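Local atomic coordinates of mercuric reductase (Metallosphaera sedula, PDB entry 4YWO), a protein that probably reduces mercuric ions to elemental mercury with electrons from NADPH, working as an FAD-containing homodimer. Residues Val42-Gly47 and Val128-Gln133; Ala120-Pro125 and Phe140-Gly145; Ala278-Asn283 and Pro299-Ala304. One frame throughout, in Å; residues are numbered along the deposited sequence.

Contact 1. Residues Val42-Gly47 and Val128-Gln133. With FAD (flavin-adenine dinucleotide), chain B.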
loop_
_atom_site.group_PDB
_atom_site.type_symbol
_atom_site.label_atom_id
_atom_site.label_comp_id
_atom_site.label_asym_id
_atom_site.label_seq_id
_atom_site.Cartn_x
_atom_site.Cartn_y
_atom_site.Cartn_z
ATOM N N VAL A 42 -25.396 -16.912 -23.102
ATOM C CA VAL A 42 -25.195 -18.291 -22.837
ATOM C C VAL A 42 -23.732 -18.356 -22.339
ATOM O O VAL A 42 -22.848 -17.768 -22.946
ATOM C CB VAL A 42 -25.316 -19.151 -24.112
ATOM C CG1 VAL A 42 -25.051 -20.581 -23.756
ATOM C CG2 VAL A 42 -26.673 -18.980 -24.755
ATOM N N LEU A 43 -23.511 -19.040 -21.241
ATOM C CA LEU A 43 -22.159 -19.164 -20.630
ATOM C C LEU A 43 -21.813 -20.625 -20.576
ATOM O O LEU A 43 -22.569 -21.466 -19.966
ATOM C CB LEU A 43 -22.198 -18.557 -19.209
ATOM C CG LEU A 43 -20.895 -18.689 -18.399
ATOM C CD1 LEU A 43 -19.793 -17.927 -19.053
ATOM C CD2 LEU A 43 -21.151 -18.120 -17.012
ATOM N N ILE A 44 -20.745 -21.009 -21.291
ATOM C CA ILE A 44 -20.398 -22.378 -21.399
ATOM C C ILE A 44 -19.061 -22.614 -20.783
ATOM O O ILE A 44 -18.122 -21.952 -21.176
ATOM C CB ILE A 44 -20.318 -22.776 -22.896
ATOM C CG1 ILE A 44 -21.573 -22.425 -23.614
ATOM C CG2 ILE A 44 -20.009 -24.306 -23.047
ATOM C CD1 ILE A 44 -21.601 -22.453 -25.141
ATOM N N GLY A 45 -18.898 -23.545 -19.848
ATOM C CA GLY A 45 -17.655 -23.821 -19.286
ATOM C C GLY A 45 -17.492 -25.255 -18.840
ATOM O O GLY A 45 -18.485 -25.987 -18.691
ATOM N N LYS A 46 -16.273 -25.652 -18.627
ATOM C CA LYS A 46 -16.125 -26.928 -17.957
ATOM C C LYS A 46 -15.226 -26.788 -16.793
ATOM O O LYS A 46 -14.519 -25.814 -16.692
ATOM C CB LYS A 46 -15.660 -27.913 -18.966
ATOM C CG LYS A 46 -14.283 -27.636 -19.421
ATOM C CD LYS A 46 -13.964 -28.584 -20.508
ATOM C CE LYS A 46 -12.743 -28.112 -21.182
ATOM N NZ LYS A 46 -11.621 -28.690 -20.454
ATOM N N GLY A 47 -15.222 -27.744 -15.914
ATOM C CA GLY A 47 -14.331 -27.590 -14.784
ATOM C C GLY A 47 -15.007 -26.778 -13.672
ATOM O O GLY A 47 -16.216 -26.456 -13.699
ATOM N N VAL A 128 -20.930 -23.329 -32.028
ATOM C CA VAL A 128 -20.121 -24.294 -31.323
ATOM C C VAL A 128 -20.990 -25.544 -31.151
ATOM O O VAL A 128 -22.234 -25.473 -31.195
ATOM C CB VAL A 128 -19.582 -23.816 -29.943
ATOM C CG1 VAL A 128 -18.626 -22.636 -30.141
ATOM C CG2 VAL A 128 -20.714 -23.438 -29.051
ATOM N N LYS A 129 -20.305 -26.634 -30.875
ATOM C CA LYS A 129 -20.907 -27.798 -30.303
ATOM C C LYS A 129 -20.502 -27.965 -28.867
ATOM O O LYS A 129 -19.318 -27.790 -28.511
ATOM C CB LYS A 129 -20.578 -29.083 -31.175
ATOM C CG LYS A 129 -19.110 -29.447 -31.179
ATOM C CD LYS A 129 -18.739 -30.747 -31.981
ATOM C CE LYS A 129 -17.201 -30.887 -32.058
ATOM N NZ LYS A 129 -16.722 -32.196 -32.609
ATOM N N VAL A 130 -21.493 -28.341 -28.071
ATOM C CA VAL A 130 -21.217 -28.796 -26.722
ATOM C C VAL A 130 -22.209 -29.926 -26.355
ATOM O O VAL A 130 -23.387 -29.783 -26.467
ATOM C CB VAL A 130 -21.206 -27.598 -25.726
ATOM C CG1 VAL A 130 -22.452 -26.765 -25.849
ATOM C CG2 VAL A 130 -20.862 -28.044 -24.324
ATOM N N ASN A 131 -21.644 -30.965 -25.763
ATOM C CA ASN A 131 -22.415 -32.156 -25.332
ATOM C C ASN A 131 -23.325 -32.653 -26.519
ATOM O O ASN A 131 -24.484 -33.098 -26.353
ATOM C CB ASN A 131 -23.247 -31.842 -24.083
ATOM C CG ASN A 131 -22.375 -31.392 -22.867
ATOM O OD1 ASN A 131 -21.296 -31.855 -22.703
ATOM N ND2 ASN A 131 -22.870 -30.444 -22.072
ATOM N N GLY A 132 -22.803 -32.493 -27.706
ATOM C CA GLY A 132 -23.499 -32.925 -28.931
ATOM C C GLY A 132 -24.567 -32.043 -29.471
ATOM O O GLY A 132 -25.187 -32.376 -30.469
ATOM N N GLN A 133 -24.764 -30.839 -28.906
ATOM C CA GLN A 133 -25.712 -29.921 -29.325
ATOM C C GLN A 133 -25.108 -28.713 -29.998
ATOM O O GLN A 133 -23.979 -28.343 -29.636
ATOM C CB GLN A 133 -26.352 -29.496 -28.021
ATOM C CG GLN A 133 -27.362 -28.442 -27.966
ATOM C CD GLN A 133 -27.907 -28.487 -26.536
ATOM O OE1 GLN A 133 -28.210 -29.589 -26.037
ATOM N NE2 GLN A 133 -27.932 -27.349 -25.843
HETATM P PA FAD B . -9.535 -19.282 -16.838
HETATM O O1A FAD B . -10.042 -18.766 -15.513
HETATM O O2A FAD B . -8.701 -20.541 -16.886
HETATM O O5B FAD B . -10.796 -19.476 -17.820
HETATM C C5B FAD B . -10.982 -20.700 -18.527
HETATM C C4B FAD B . -12.221 -21.409 -17.997
HETATM O O4B FAD B . -13.098 -21.725 -19.081
HETATM C C3B FAD B . -11.856 -22.709 -17.298
HETATM O O3B FAD B . -12.285 -22.671 -15.934
HETATM C C2B FAD B . -12.585 -23.810 -18.042
HETATM O O2B FAD B . -13.486 -24.484 -17.158
HETATM C C1B FAD B . -13.362 -23.129 -19.157
HETATM N N9A FAD B . -12.914 -23.653 -20.472
HETATM C C8A FAD B . -11.640 -23.721 -20.898
HETATM N N7A FAD B . -11.569 -24.251 -22.146
HETATM C C5A FAD B . -12.825 -24.532 -22.538
HETATM C C6A FAD B . -13.464 -25.108 -23.744
HETATM N N6A FAD B . -12.725 -25.499 -24.810
HETATM N N1A FAD B . -14.811 -25.230 -23.746
HETATM C C2A FAD B . -15.557 -24.846 -22.693
HETATM N N3A FAD B . -15.044 -24.316 -21.568
HETATM C C4A FAD B . -13.709 -24.137 -21.430
HETATM N N1 FAD B . -2.988 -13.537 -11.371
HETATM C C2 FAD B . -2.987 -12.418 -10.604
HETATM O O2 FAD B . -3.400 -11.349 -11.103
HETATM N N3 FAD B . -2.559 -12.411 -9.329
HETATM C C4 FAD B . -2.102 -13.513 -8.723
HETATM O O4 FAD B . -1.711 -13.475 -7.535
HETATM C C4X FAD B . -2.070 -14.781 -9.492
HETATM N N5 FAD B . -1.623 -15.937 -8.952
HETATM C C5X FAD B . -1.606 -17.078 -9.680
HETATM C C6 FAD B . -1.142 -18.255 -9.104
HETATM C C7 FAD B . -1.121 -19.432 -9.845
HETATM C C7M FAD B . -0.618 -20.706 -9.218
HETATM C C8 FAD B . -1.595 -19.434 -11.254
HETATM C C8M FAD B . -1.571 -20.710 -12.054
HETATM C C9 FAD B . -2.059 -18.260 -11.834
HETATM C C9A FAD B . -2.081 -17.083 -11.094
HETATM N N10 FAD B . -2.550 -15.889 -11.674
HETATM C C10 FAD B . -2.554 -14.720 -10.889
HETATM C "C1'" FAD B . -3.023 -15.861 -13.060
HETATM C "C2'" FAD B . -4.546 -15.845 -13.077
HETATM O "O2'" FAD B . -5.045 -16.915 -12.266
HETATM C "C3'" FAD B . -5.078 -15.995 -14.497
HETATM O "O3'" FAD B . -4.456 -15.023 -15.345
HETATM C "C4'" FAD B . -6.590 -15.809 -14.536
HETATM O "O4'" FAD B . -7.223 -16.893 -13.847
HETATM C "C5'" FAD B . -7.098 -15.756 -15.973
HETATM O "O5'" FAD B . -8.471 -16.137 -16.007
HETATM P P FAD B . -9.166 -16.568 -17.393
HETATM O O1P FAD B . -10.664 -16.540 -17.199
HETATM O O2P FAD B . -8.536 -15.766 -18.506
HETATM O O3P FAD B . -8.708 -18.102 -17.555
#
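Ile44 meets Val128 and Val130 with a different branch for each. Its CB already points at segment 128-133, and there the side chain divides. A chi1 of -54° puts CG1 beside the backbone N and leaves the methyl CG2 anti to that N, from where it reaches CG2 of Val130 at 4.0 Å, the two side chains crossing at a slant. CG1 carries the other branch onward, nearly extended at chi2 (167°), and the terminal CD1 comes to rest 4.1 Å from CG2 of Val128. Because the two valines are separated by Lys129 alone, both face the same side of strand 127-130, and a single isoleucine can serve both. The setting is the Rossmann-type FAD domain of the pyridine nucleotide-disulfide oxidoreductases: strand 42-45 belongs to its parallel sheet, while 127-130 is the middle strand of a three-stranded antiparallel sheet packed on it. A type I' turn through Asn131 and Gly132 leads into the next strand, with Gln133 N bonded to Val130 O at 3.0 Å. Beyond Ile44 the backbone passes the cofactor's adenine. CA of Gly45 approaches FAD N3A to 3.5 Å, and CE of Lys46 lies 3.8 Å from FAD C5A.

Contact 2. Residues Ala120-Pro125 and Phe140-Gly145. With FAD (flavin-adenine dinucleotide), chain B.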
loop_
_atom_site.group_PDB
_atom_site.type_symbol
_atom_site.label_atom_id
_atom_site.label_comp_id
_atom_site.label_asym_id
_atom_site.label_seq_id
_atom_site.Cartn_x
_atom_site.Cartn_y
_atom_site.Cartn_z
ATOM N N ALA A 120 -16.864 -26.827 -25.190
ATOM C CA ALA A 120 -17.271 -26.209 -26.454
ATOM C C ALA A 120 -16.179 -26.301 -27.482
ATOM O O ALA A 120 -14.970 -26.102 -27.187
ATOM C CB ALA A 120 -17.698 -24.768 -26.293
ATOM N N ARG A 121 -16.560 -26.534 -28.777
ATOM C CA ARG A 121 -15.656 -26.431 -29.921
ATOM C C ARG A 121 -16.382 -25.794 -31.080
ATOM O O ARG A 121 -17.567 -26.109 -31.261
ATOM C CB ARG A 121 -15.188 -27.834 -30.403
ATOM C CG ARG A 121 -14.336 -28.551 -29.368
ATOM C CD ARG A 121 -13.875 -29.926 -29.810
ATOM N NE ARG A 121 -12.858 -30.380 -28.850
ATOM C CZ ARG A 121 -11.551 -30.288 -29.033
ATOM N NH1 ARG A 121 -11.035 -29.806 -30.148
ATOM N NH2 ARG A 121 -10.752 -30.733 -28.075
ATOM N N PHE A 122 -15.705 -24.926 -31.812
ATOM C CA PHE A 122 -16.308 -24.245 -32.931
ATOM C C PHE A 122 -16.527 -25.249 -34.091
ATOM O O PHE A 122 -15.602 -26.049 -34.351
ATOM C CB PHE A 122 -15.563 -23.058 -33.432
ATOM C CG PHE A 122 -15.726 -21.862 -32.476
ATOM C CD1 PHE A 122 -14.862 -21.746 -31.429
ATOM C CD2 PHE A 122 -16.675 -20.982 -32.657
ATOM C CE1 PHE A 122 -15.010 -20.670 -30.549
ATOM C CE2 PHE A 122 -16.905 -19.924 -31.728
ATOM C CZ PHE A 122 -16.023 -19.831 -30.682
ATOM N N ILE A 123 -17.699 -25.105 -34.676
ATOM C CA ILE A 123 -18.010 -25.876 -35.926
ATOM C C ILE A 123 -18.352 -24.986 -37.104
ATOM O O ILE A 123 -18.511 -25.517 -38.261
ATOM C CB ILE A 123 -19.136 -26.900 -35.632
ATOM C CG1 ILE A 123 -20.433 -26.245 -35.187
ATOM C CG2 ILE A 123 -18.672 -27.991 -34.648
ATOM C CD1 ILE A 123 -21.613 -27.166 -34.790
ATOM N N SER A 124 -18.503 -23.666 -36.931
ATOM C CA SER A 124 -18.751 -22.751 -37.993
ATOM C C SER A 124 -18.396 -21.378 -37.430
ATOM O O SER A 124 -18.205 -21.245 -36.210
ATOM C CB SER A 124 -20.182 -22.772 -38.405
ATOM O OG SER A 124 -21.044 -21.991 -37.609
ATOM N N PRO A 125 -18.419 -20.368 -38.280
ATOM C CA PRO A 125 -18.169 -19.012 -37.800
ATOM C C PRO A 125 -19.194 -18.501 -36.847
ATOM O O PRO A 125 -18.908 -17.430 -36.189
ATOM C CB PRO A 125 -18.232 -18.173 -39.100
ATOM C CG PRO A 125 -17.802 -19.127 -40.156
ATOM C CD PRO A 125 -18.455 -20.393 -39.766
ATOM N N PHE A 140 -19.560 -14.067 -30.094
ATOM C CA PHE A 140 -18.857 -14.924 -29.117
ATOM C C PHE A 140 -17.773 -14.137 -28.404
ATOM O O PHE A 140 -17.011 -13.335 -29.011
ATOM C CB PHE A 140 -18.177 -16.157 -29.720
ATOM C CG PHE A 140 -19.179 -17.197 -30.198
ATOM C CD1 PHE A 140 -19.795 -17.002 -31.415
ATOM C CD2 PHE A 140 -19.416 -18.354 -29.515
ATOM C CE1 PHE A 140 -20.681 -17.959 -31.920
ATOM C CE2 PHE A 140 -20.309 -19.309 -30.049
ATOM C CZ PHE A 140 -20.968 -19.060 -31.183
ATOM N N VAL A 141 -17.574 -14.488 -27.131
ATOM C CA VAL A 141 -16.361 -14.098 -26.439
ATOM C C VAL A 141 -15.653 -15.334 -25.958
ATOM O O VAL A 141 -16.267 -16.155 -25.190
ATOM C CB VAL A 141 -16.711 -13.178 -25.229
ATOM C CG1 VAL A 141 -15.425 -12.930 -24.400
ATOM C CG2 VAL A 141 -17.380 -11.891 -25.672
ATOM N N ILE A 142 -14.451 -15.569 -26.456
ATOM C CA ILE A 142 -13.662 -16.726 -26.066
ATOM C C ILE A 142 -12.815 -16.357 -24.846
ATOM O O ILE A 142 -11.978 -15.471 -24.972
ATOM C CB ILE A 142 -12.764 -17.246 -27.201
ATOM C CG1 ILE A 142 -13.662 -17.530 -28.462
ATOM C CG2 ILE A 142 -11.973 -18.471 -26.786
ATOM C CD1 ILE A 142 -12.861 -17.891 -29.643
ATOM N N ALA A 143 -12.970 -17.137 -23.772
ATOM C CA ALA A 143 -12.259 -16.826 -22.488
ATOM C C ALA A 143 -11.882 -18.127 -21.797
ATOM O O ALA A 143 -12.259 -18.437 -20.672
ATOM C CB ALA A 143 -13.239 -16.057 -21.659
ATOM N N THR A 144 -11.102 -18.978 -22.512
ATOM C CA THR A 144 -10.878 -20.358 -22.105
ATOM C C THR A 144 -9.612 -20.548 -21.342
ATOM O O THR A 144 -9.323 -21.629 -20.911
ATOM C CB THR A 144 -10.828 -21.288 -23.371
ATOM O OG1 THR A 144 -10.009 -20.636 -24.392
ATOM C CG2 THR A 144 -12.241 -21.450 -23.862
ATOM N N GLY A 145 -8.901 -19.449 -21.016
ATOM C CA GLY A 145 -7.771 -19.597 -20.143
ATOM C C GLY A 145 -6.555 -20.247 -20.694
ATOM O O GLY A 145 -6.304 -20.248 -21.876
HETATM P PA FAD B . -9.535 -19.282 -16.838
HETATM O O1A FAD B . -10.042 -18.766 -15.513
HETATM O O2A FAD B . -8.701 -20.541 -16.886
HETATM O O5B FAD B . -10.796 -19.476 -17.820
HETATM C C5B FAD B . -10.982 -20.700 -18.527
HETATM C C4B FAD B . -12.221 -21.409 -17.997
HETATM O O4B FAD B . -13.098 -21.725 -19.081
HETATM C C3B FAD B . -11.856 -22.709 -17.298
HETATM O O3B FAD B . -12.285 -22.671 -15.934
HETATM C C2B FAD B . -12.585 -23.810 -18.042
HETATM O O2B FAD B . -13.486 -24.484 -17.158
HETATM C C1B FAD B . -13.362 -23.129 -19.157
HETATM N N9A FAD B . -12.914 -23.653 -20.472
HETATM C C8A FAD B . -11.640 -23.721 -20.898
HETATM N N7A FAD B . -11.569 -24.251 -22.146
HETATM C C5A FAD B . -12.825 -24.532 -22.538
HETATM C C6A FAD B . -13.464 -25.108 -23.744
HETATM N N6A FAD B . -12.725 -25.499 -24.810
HETATM N N1A FAD B . -14.811 -25.230 -23.746
HETATM C C2A FAD B . -15.557 -24.846 -22.693
HETATM N N3A FAD B . -15.044 -24.316 -21.568
HETATM C C4A FAD B . -13.709 -24.137 -21.430
HETATM N N1 FAD B . -2.988 -13.537 -11.371
HETATM C C2 FAD B . -2.987 -12.418 -10.604
HETATM O O2 FAD B . -3.400 -11.349 -11.103
HETATM N N3 FAD B . -2.559 -12.411 -9.329
HETATM C C4 FAD B . -2.102 -13.513 -8.723
HETATM O O4 FAD B . -1.711 -13.475 -7.535
HETATM C C4X FAD B . -2.070 -14.781 -9.492
HETATM N N5 FAD B . -1.623 -15.937 -8.952
HETATM C C5X FAD B . -1.606 -17.078 -9.680
HETATM C C6 FAD B . -1.142 -18.255 -9.104
HETATM C C7 FAD B . -1.121 -19.432 -9.845
HETATM C C7M FAD B . -0.618 -20.706 -9.218
HETATM C C8 FAD B . -1.595 -19.434 -11.254
HETATM C C8M FAD B . -1.571 -20.710 -12.054
HETATM C C9 FAD B . -2.059 -18.260 -11.834
HETATM C C9A FAD B . -2.081 -17.083 -11.094
HETATM N N10 FAD B . -2.550 -15.889 -11.674
HETATM C C10 FAD B . -2.554 -14.720 -10.889
HETATM C "C1'" FAD B . -3.023 -15.861 -13.060
HETATM C "C2'" FAD B . -4.546 -15.845 -13.077
HETATM O "O2'" FAD B . -5.045 -16.915 -12.266
HETATM C "C3'" FAD B . -5.078 -15.995 -14.497
HETATM O "O3'" FAD B . -4.456 -15.023 -15.345
HETATM C "C4'" FAD B . -6.590 -15.809 -14.536
HETATM O "O4'" FAD B . -7.223 -16.893 -13.847
HETATM C "C5'" FAD B . -7.098 -15.756 -15.973
HETATM O "O5'" FAD B . -8.471 -16.137 -16.007
HETATM P P FAD B . -9.166 -16.568 -17.393
HETATM O O1P FAD B . -10.664 -16.540 -17.199
HETATM O O2P FAD B . -8.536 -15.766 -18.506
HETATM O O3P FAD B . -8.708 -18.102 -17.555
#
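Phe122 drives the edge of its ring at the face of Phe140, its CE2 standing 3.7 Å above the Phe140 plane and over the ring centre. The centroids are 5.1 Å apart and the planes meet at 63°, an edge-to-face pair. Further round the same ring, CE1 touches the terminal methyl of Ile142, 3.6 Å from its CD1, which arrives obliquely from the opposite direction. Phe122 thus bridges two residues, i and i+2, on the same face of strand 139-142, and with CG beside its backbone N (chi1 -75°) its ring leans across toward both. This apolar layer lies between the parallel sheet of the FAD-binding Rossmann-type domain, which includes 139-142, and the antiparallel three-stranded sheet to which strand 120-124 belongs; Val128 of that second sheet also packs on both phenylalanine rings. Within strand 120-124 a classic beta bulge places Ile123 and Ser124 both opposite Ala127. The other end of each segment addresses the cofactor. Ala120 reads the adenine edge with its backbone: N donates to FAD N1A over 3.0 Å, and O receives a weak bond of 3.3 Å from FAD N6A. Thr144 places CG2 against the purine, 3.4 Å from FAD C5A, while Gly145 brings CA to within 3.1 Å of the bridging oxygen FAD O3P of the pyrophosphate.

Contact 3. Residues Ala278-Asn283 and Pro299-Ala304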
loop_
_atom_site.group_PDB
_atom_site.type_symbol
_atom_site.label_atom_id
_atom_site.label_comp_id
_atom_site.label_asym_id
_atom_site.label_seq_id
_atom_site.Cartn_x
_atom_site.Cartn_y
_atom_site.Cartn_z
ATOM N N ALA A 278 -13.978 -21.456 -37.399
ATOM C CA ALA A 278 -14.640 -20.196 -37.140
ATOM C C ALA A 278 -13.843 -19.028 -37.787
ATOM O O ALA A 278 -14.242 -17.880 -37.578
ATOM C CB ALA A 278 -14.749 -19.980 -35.639
ATOM N N GLY A 279 -12.721 -19.293 -38.432
ATOM C CA GLY A 279 -11.908 -18.275 -39.055
ATOM C C GLY A 279 -11.042 -17.488 -38.036
ATOM O O GLY A 279 -10.733 -16.351 -38.251
ATOM N N VAL A 280 -10.750 -18.117 -36.903
ATOM C CA VAL A 280 -9.934 -17.465 -35.850
ATOM C C VAL A 280 -8.538 -18.036 -35.960
ATOM O O VAL A 280 -8.359 -19.234 -36.159
ATOM C CB VAL A 280 -10.559 -17.758 -34.481
ATOM C CG1 VAL A 280 -9.654 -17.250 -33.345
ATOM C CG2 VAL A 280 -11.939 -17.158 -34.374
ATOM N N ARG A 281 -7.544 -17.169 -35.835
ATOM C CA ARG A 281 -6.148 -17.516 -35.965
ATOM C C ARG A 281 -5.367 -17.379 -34.656
ATOM O O ARG A 281 -5.882 -16.798 -33.680
ATOM C CB ARG A 281 -5.493 -16.598 -37.008
ATOM C CG ARG A 281 -6.136 -16.760 -38.414
ATOM C CD ARG A 281 -5.787 -15.652 -39.394
ATOM N NE ARG A 281 -4.366 -15.364 -39.343
ATOM C CZ ARG A 281 -3.813 -14.142 -39.414
ATOM N NH1 ARG A 281 -4.569 -13.035 -39.542
ATOM N NH2 ARG A 281 -2.483 -14.022 -39.321
ATOM N N LEU A 282 -4.169 -17.909 -34.640
ATOM C CA LEU A 282 -3.302 -17.843 -33.478
ATOM C C LEU A 282 -2.218 -16.812 -33.691
ATOM O O LEU A 282 -1.892 -16.499 -34.832
ATOM C CB LEU A 282 -2.648 -19.159 -33.204
ATOM C CG LEU A 282 -3.573 -20.319 -32.897
ATOM C CD1 LEU A 282 -2.822 -21.577 -32.576
ATOM C CD2 LEU A 282 -4.556 -19.997 -31.743
ATOM N N ASN A 283 -1.758 -16.192 -32.614
ATOM C CA ASN A 283 -0.639 -15.235 -32.691
ATOM C C ASN A 283 0.639 -15.958 -32.518
ATOM O O ASN A 283 0.706 -17.167 -32.304
ATOM C CB ASN A 283 -0.795 -14.096 -31.666
ATOM C CG ASN A 283 -0.871 -14.597 -30.236
ATOM O OD1 ASN A 283 -0.201 -15.540 -29.856
ATOM N ND2 ASN A 283 -1.742 -13.971 -29.465
ATOM N N PRO A 299 -15.059 -11.096 -37.338
ATOM C CA PRO A 299 -15.497 -9.882 -36.617
ATOM C C PRO A 299 -16.631 -10.044 -35.639
ATOM O O PRO A 299 -16.931 -9.116 -34.882
ATOM C CB PRO A 299 -15.918 -8.900 -37.799
ATOM C CG PRO A 299 -16.413 -9.894 -38.823
ATOM C CD PRO A 299 -15.502 -11.071 -38.774
ATOM N N HIS A 300 -17.226 -11.239 -35.573
ATOM C CA HIS A 300 -18.223 -11.513 -34.582
ATOM C C HIS A 300 -17.672 -12.265 -33.339
ATOM O O HIS A 300 -18.493 -12.611 -32.485
ATOM C CB HIS A 300 -19.299 -12.405 -35.172
ATOM C CG HIS A 300 -19.950 -11.793 -36.363
ATOM N ND1 HIS A 300 -20.778 -10.693 -36.252
ATOM C CD2 HIS A 300 -19.769 -12.001 -37.685
ATOM C CE1 HIS A 300 -21.168 -10.312 -37.457
ATOM N NE2 HIS A 300 -20.560 -11.083 -38.345
ATOM N N ILE A 301 -16.406 -12.491 -33.325
ATOM C CA ILE A 301 -15.737 -13.314 -32.238
ATOM C C ILE A 301 -14.637 -12.416 -31.650
ATOM O O ILE A 301 -13.734 -11.922 -32.353
ATOM C CB ILE A 301 -15.200 -14.632 -32.734
ATOM C CG1 ILE A 301 -16.342 -15.432 -33.309
ATOM C CG2 ILE A 301 -14.479 -15.385 -31.604
ATOM C CD1 ILE A 301 -15.945 -16.798 -33.826
ATOM N N TYR A 302 -14.730 -12.292 -30.308
ATOM C CA TYR A 302 -13.740 -11.550 -29.511
ATOM C C TYR A 302 -13.134 -12.585 -28.546
ATOM O O TYR A 302 -13.630 -13.727 -28.377
ATOM C CB TYR A 302 -14.491 -10.501 -28.752
ATOM C CG TYR A 302 -14.998 -9.366 -29.613
ATOM C CD1 TYR A 302 -16.151 -9.545 -30.341
ATOM C CD2 TYR A 302 -14.427 -8.124 -29.562
ATOM C CE1 TYR A 302 -16.634 -8.520 -31.134
ATOM C CE2 TYR A 302 -14.887 -7.086 -30.368
ATOM C CZ TYR A 302 -16.015 -7.284 -31.077
ATOM O OH TYR A 302 -16.607 -6.328 -31.896
ATOM N N ALA A 303 -12.023 -12.183 -27.903
ATOM C CA ALA A 303 -11.359 -13.111 -26.959
ATOM C C ALA A 303 -10.767 -12.281 -25.780
ATOM O O ALA A 303 -10.504 -11.105 -25.941
ATOM C CB ALA A 303 -10.331 -13.909 -27.609
ATOM N N ALA A 304 -10.573 -12.919 -24.643
ATOM C CA ALA A 304 -10.189 -12.162 -23.420
ATOM C C ALA A 304 -9.492 -13.130 -22.490
ATOM O O ALA A 304 -9.850 -14.330 -22.422
ATOM C CB ALA A 304 -11.399 -11.606 -22.770
#
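Ile301 gives the tip of its side chain to both Ala278 and Val280, set either side of Gly279 in the sequence, the two residues of segment 278-283 that turn their side chains toward it. Coming out of Pro299, the chain is steadied at His300, whose backbone N is hydrogen-bonded to Asn298 OD1; the ND2 of that asparagine bonds Ala278 O, so one side chain ties both segments together. Strand 301-303 then begins. Ile301 extends its longer branch fully (chi2 -179°), which carries CD1 to 3.9 Å from CB of Ala278 and 4.1 Å from CG2 of Val280. Its other methyl, CG2, touches the same valine branch, 4.2 Å from Val280 CG2. Tyr302 follows, its side chain packing on helix 314-330 and its backbone pairing with strand 139-142. Ala303 keeps to the strand, with its CB against Ile142. This is an irregular loop, whose direct side-chain contact with the strand, through Ala278 and Val280, is purely hydrocarbon, lying along the outermost strand within the chain at the edge of the FAD-binding Rossmann-type sheet.

Overall arrangement
All three contacts are buried and hold their segments together by apolar side chains, with no hydrogen bond directly across any of them. Contacts 1 and 2 each join the parallel sheet to the small antiparallel one, and they touch where strands 127-130 and 120-124 lie side by side, probably with a hydrogen bond from Lys129 N to Arg121 O; contact 2 alone adds an aromatic pair to the aliphatic packing. Both also reach FAD, with contact 2 supplying the backbone bonds to adenine. Contact 3 shares the parallel sheet, since strands 139-142 and 301-303 are neighbours in it, but binds a loop there and lies away from the cofactor. Contacts 1 and 3 do not touch.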